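Galactose/lactose metabolism regulatory protein GAL80 (Saccharomyces cerevisiae, PDB 3BTV) binds the transcriptional activator GAL4 and blocks its activity when no inducing sugar is present, keeping the lactose/galactose metabolic genes repressed. Local coordinates at residues D91-A96 with P117-L122. The protein carries 1 engineered substitution. Sequence-based numbering, arbitrary orientation.
Sequences DMIVIA and PNLKYL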
ATOM      1  N   ASP B  91     -29.572  28.561  19.750  1.00 81.94           N
ATOM      2  CA  ASP B  91     -29.443  27.277  20.438  1.00 98.77           C
ATOM      3  C   ASP B  91     -28.244  26.481  19.929  1.00 82.80           C
ATOM      4  O   ASP B  91     -27.546  25.816  20.699  1.00 76.75           O
ATOM      5  CB  ASP B  91     -30.711  26.449  20.255  1.00107.64           C
ATOM      6  CG  ASP B  91     -31.955  27.198  20.667  1.00113.72           C
ATOM      7  OD1 ASP B  91     -31.876  28.009  21.615  1.00115.76           O
ATOM      8  OD2 ASP B  91     -33.013  26.969  20.044  1.00117.86           O
ATOM      9  N   MET B  92     -28.020  26.539  18.623  1.00 78.89           N
ATOM     10  CA  MET B  92     -26.887  25.858  18.018  1.00 67.77           C
ATOM     11  C   MET B  92     -26.064  26.807  17.160  1.00 80.44           C
ATOM     12  O   MET B  92     -26.593  27.456  16.257  1.00 79.17           O
ATOM     13  CB  MET B  92     -27.350  24.676  17.170  1.00 65.46           C
ATOM     14  CG  MET B  92     -26.223  24.062  16.338  1.00 66.78           C
ATOM     15  SD  MET B  92     -26.703  22.615  15.359  1.00 76.13           S
ATOM     16  CE  MET B  92     -26.929  21.407  16.652  1.00211.67           C
ATOM     17  N   ILE B  93     -24.768  26.884  17.441  1.00 71.80           N
ATOM     18  CA  ILE B  93     -23.875  27.702  16.629  1.00 69.60           C
ATOM     19  C   ILE B  93     -23.131  26.821  15.633  1.00 58.18           C
ATOM     20  O   ILE B  93     -22.593  25.775  15.997  1.00 72.15           O
ATOM     21  CB  ILE B  93     -22.880  28.502  17.494  1.00 67.76           C
ATOM     22  CG1 ILE B  93     -23.617  29.614  18.249  1.00 78.54           C
ATOM     23  CG2 ILE B  93     -21.779  29.093  16.636  1.00 70.41           C
ATOM     24  CD1 ILE B  93     -22.770  30.328  19.285  1.00 83.40           C
ATOM     25  N   VAL B  94     -23.132  27.240  14.372  1.00 67.56           N
ATOM     26  CA  VAL B  94     -22.407  26.530  13.328  1.00 68.25           C
ATOM     27  C   VAL B  94     -21.289  27.413  12.795  1.00 65.72           C
ATOM     28  O   VAL B  94     -21.527  28.550  12.401  1.00 63.22           O
ATOM     29  CB  VAL B  94     -23.329  26.148  12.157  1.00 57.49           C
ATOM     30  CG1 VAL B  94     -22.570  25.296  11.152  1.00 59.63           C
ATOM     31  CG2 VAL B  94     -24.543  25.403  12.667  1.00 66.40           C
ATOM     32  N   ILE B  95     -20.067  26.898  12.803  1.00 62.76           N
ATOM     33  CA  ILE B  95     -18.938  27.618  12.226  1.00 57.21           C
ATOM     34  C   ILE B  95     -18.538  26.960  10.908  1.00 58.96           C
ATOM     35  O   ILE B  95     -18.031  25.835  10.892  1.00 64.45           O
ATOM     36  CB  ILE B  95     -17.727  27.643  13.169  1.00 68.07           C
ATOM     37  CG1 ILE B  95     -17.905  28.714  14.243  1.00 82.24           C
ATOM     38  CG2 ILE B  95     -16.462  27.949  12.400  1.00 83.25           C
ATOM     39  CD1 ILE B  95     -18.843  28.321  15.340  1.00 85.42           C
ATOM     40  N   ALA B  96     -18.788  27.655   9.800  1.00 71.04           N
ATOM     41  CA  ALA B  96     -18.431  27.134   8.481  1.00 75.15           C
ATOM     42  C   ALA B  96     -17.543  28.127   7.732  1.00 77.90           C
ATOM     43  O   ALA B  96     -17.893  28.621   6.658  1.00 75.64           O
ATOM     44  CB  ALA B  96     -19.677  26.796   7.677  1.00 66.54           C
ATOM     45  N   PRO B 117     -27.694  31.615  27.811  1.00105.60           N
ATOM     46  CA  PRO B 117     -28.141  30.493  28.645  1.00 94.53           C
ATOM     47  C   PRO B 117     -28.772  29.374  27.822  1.00 90.22           C
ATOM     48  O   PRO B 117     -28.917  28.250  28.310  1.00 99.56           O
ATOM     49  CB  PRO B 117     -29.202  31.134  29.550  1.00 93.07           C
ATOM     50  CG  PRO B 117     -28.908  32.598  29.516  1.00 97.70           C
ATOM     51  CD  PRO B 117     -28.406  32.861  28.139  1.00100.07           C
ATOM     52  N   ASN B 118     -29.137  29.679  26.582  1.00 95.99           N
ATOM     53  CA  ASN B 118     -29.827  28.714  25.735  1.00 95.29           C
ATOM     54  C   ASN B 118     -28.894  27.886  24.848  1.00 96.20           C
ATOM     55  O   ASN B 118     -29.301  26.856  24.306  1.00 94.19           O
ATOM     56  CB  ASN B 118     -30.878  29.425  24.882  1.00 95.98           C
ATOM     57  CG  ASN B 118     -31.825  30.267  25.715  1.00106.56           C
ATOM     58  OD1 ASN B 118     -32.125  31.411  25.374  1.00 98.49           O
ATOM     59  ND2 ASN B 118     -32.293  29.706  26.824  1.00101.63           N
ATOM     60  N   LEU B 119     -27.650  28.331  24.695  1.00 95.26           N
ATOM     61  CA  LEU B 119     -26.705  27.617  23.840  1.00 84.18           C
ATOM     62  C   LEU B 119     -26.545  26.170  24.284  1.00 82.35           C
ATOM     63  O   LEU B 119     -26.195  25.893  25.432  1.00 97.24           O
ATOM     64  CB  LEU B 119     -25.339  28.308  23.806  1.00 82.46           C
ATOM     65  CG  LEU B 119     -24.407  27.751  22.721  1.00 70.67           C
ATOM     66  CD1 LEU B 119     -24.914  28.106  21.331  1.00 70.73           C
ATOM     67  CD2 LEU B 119     -22.980  28.233  22.906  1.00 84.36           C
ATOM     68  N   LYS B 120     -26.803  25.250  23.363  1.00 78.19           N
ATOM     69  CA  LYS B 120     -26.722  23.826  23.660  1.00 88.48           C
ATOM     70  C   LYS B 120     -25.725  23.121  22.751  1.00 79.35           C
ATOM     71  O   LYS B 120     -25.182  22.075  23.105  1.00 74.77           O
ATOM     72  CB  LYS B 120     -28.098  23.176  23.496  1.00 99.13           C
ATOM     73  CG  LYS B 120     -29.180  23.765  24.382  1.00108.35           C
ATOM     74  CD  LYS B 120     -28.923  23.470  25.850  1.00122.98           C
ATOM     75  CE  LYS B 120     -29.999  24.083  26.739  1.00131.92           C
ATOM     76  NZ  LYS B 120     -29.950  25.572  26.748  1.00128.69           N
ATOM     77  N   TYR B 121     -25.486  23.695  21.577  1.00 76.49           N
ATOM     78  CA  TYR B 121     -24.699  23.010  20.567  1.00 62.79           C
ATOM     79  C   TYR B 121     -23.675  23.880  19.868  1.00 63.92           C
ATOM     80  O   TYR B 121     -23.948  25.032  19.527  1.00 74.11           O
ATOM     81  CB  TYR B 121     -25.622  22.399  19.514  1.00 62.59           C
ATOM     82  CG  TYR B 121     -26.631  21.428  20.073  1.00 81.72           C
ATOM     83  CD1 TYR B 121     -27.967  21.789  20.217  1.00 86.71           C
ATOM     84  CD2 TYR B 121     -26.251  20.151  20.461  1.00 91.72           C
ATOM     85  CE1 TYR B 121     -28.896  20.900  20.729  1.00 82.77           C
ATOM     86  CE2 TYR B 121     -27.171  19.256  20.975  1.00 96.84           C
ATOM     87  CZ  TYR B 121     -28.490  19.634  21.108  1.00 98.97           C
ATOM     88  OH  TYR B 121     -29.403  18.741  21.620  1.00106.80           O
ATOM     89  N   LEU B 122     -22.499  23.304  19.642  1.00 61.62           N
ATOM     90  CA  LEU B 122     -21.487  23.935  18.807  1.00 65.91           C
ATOM     91  C   LEU B 122     -21.075  22.987  17.691  1.00 60.29           C
ATOM     92  O   LEU B 122     -20.594  21.878  17.941  1.00 64.10           O
ATOM     93  CB  LEU B 122     -20.264  24.349  19.622  1.00 62.67           C
ATOM     94  CG  LEU B 122     -19.123  24.910  18.766  1.00 72.80           C
ATOM     95  CD1 LEU B 122     -19.567  26.202  18.068  1.00 63.35           C
ATOM     96  CD2 LEU B 122     -17.876  25.147  19.613  1.00 70.90           C
TER
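The carbonyl oxygen of Asp-91 is gripped by two backbone N-H groups, both in the carbonyl plane: Lys-120 N lies 2.8 Å from Asp-91 O along a nearly straight bond (172° at the hydrogen), and Tyr-121 N lies 3.1 Å from Asp-91 O on a more bent one. Two residues further along the strand, Ile-93 N donates to Tyr-121 O at 2.9 Å, from above that carbonyl plane. Bonds from Tyr-121 N and to Tyr-121 O, reaching the residues before and after Met-92, are the signature of a parallel bridge; the Met-92 and Tyr-121 CA atoms stand 4.4 Å apart.

On the face carrying this pair, Met-92 runs out extended with CG anti to the backbone N, then bends at chi3 (-71°), which brings CE against Tyr-121 CB at 3.3 Å and obliquely to the ring base. An alanine here would remove CG, SD and CE and would probably loosen the packing that steadies the root of the Tyr-121 ring. The phenol end leads away, its OH hydrogen-bonded to His-379.

On the other face, Ile-93 meets two leucines with its two branches: CG1 meets Leu-119 CD1 at 3.7 Å, the chains crossing at about a right angle, while CG2 touches Leu-122 CD1. That same Leu-122 CD1 also receives Ile-95 CD1, 3.5 Å away. The Asp-91 carboxylate turns to a salt bridge with Arg-22.

These are neighbouring strands of a beta-alpha-beta unit in the Rossmann-fold domain, joined through helix 102-112, whose Leu-109 packs on Ile-93 and Ile-95. Strand 21-26 flanks 92-95 across the sheet from 121-125, and strand 148-152 borders the latter, its Ile-150 touching both Met-92 and Tyr-121.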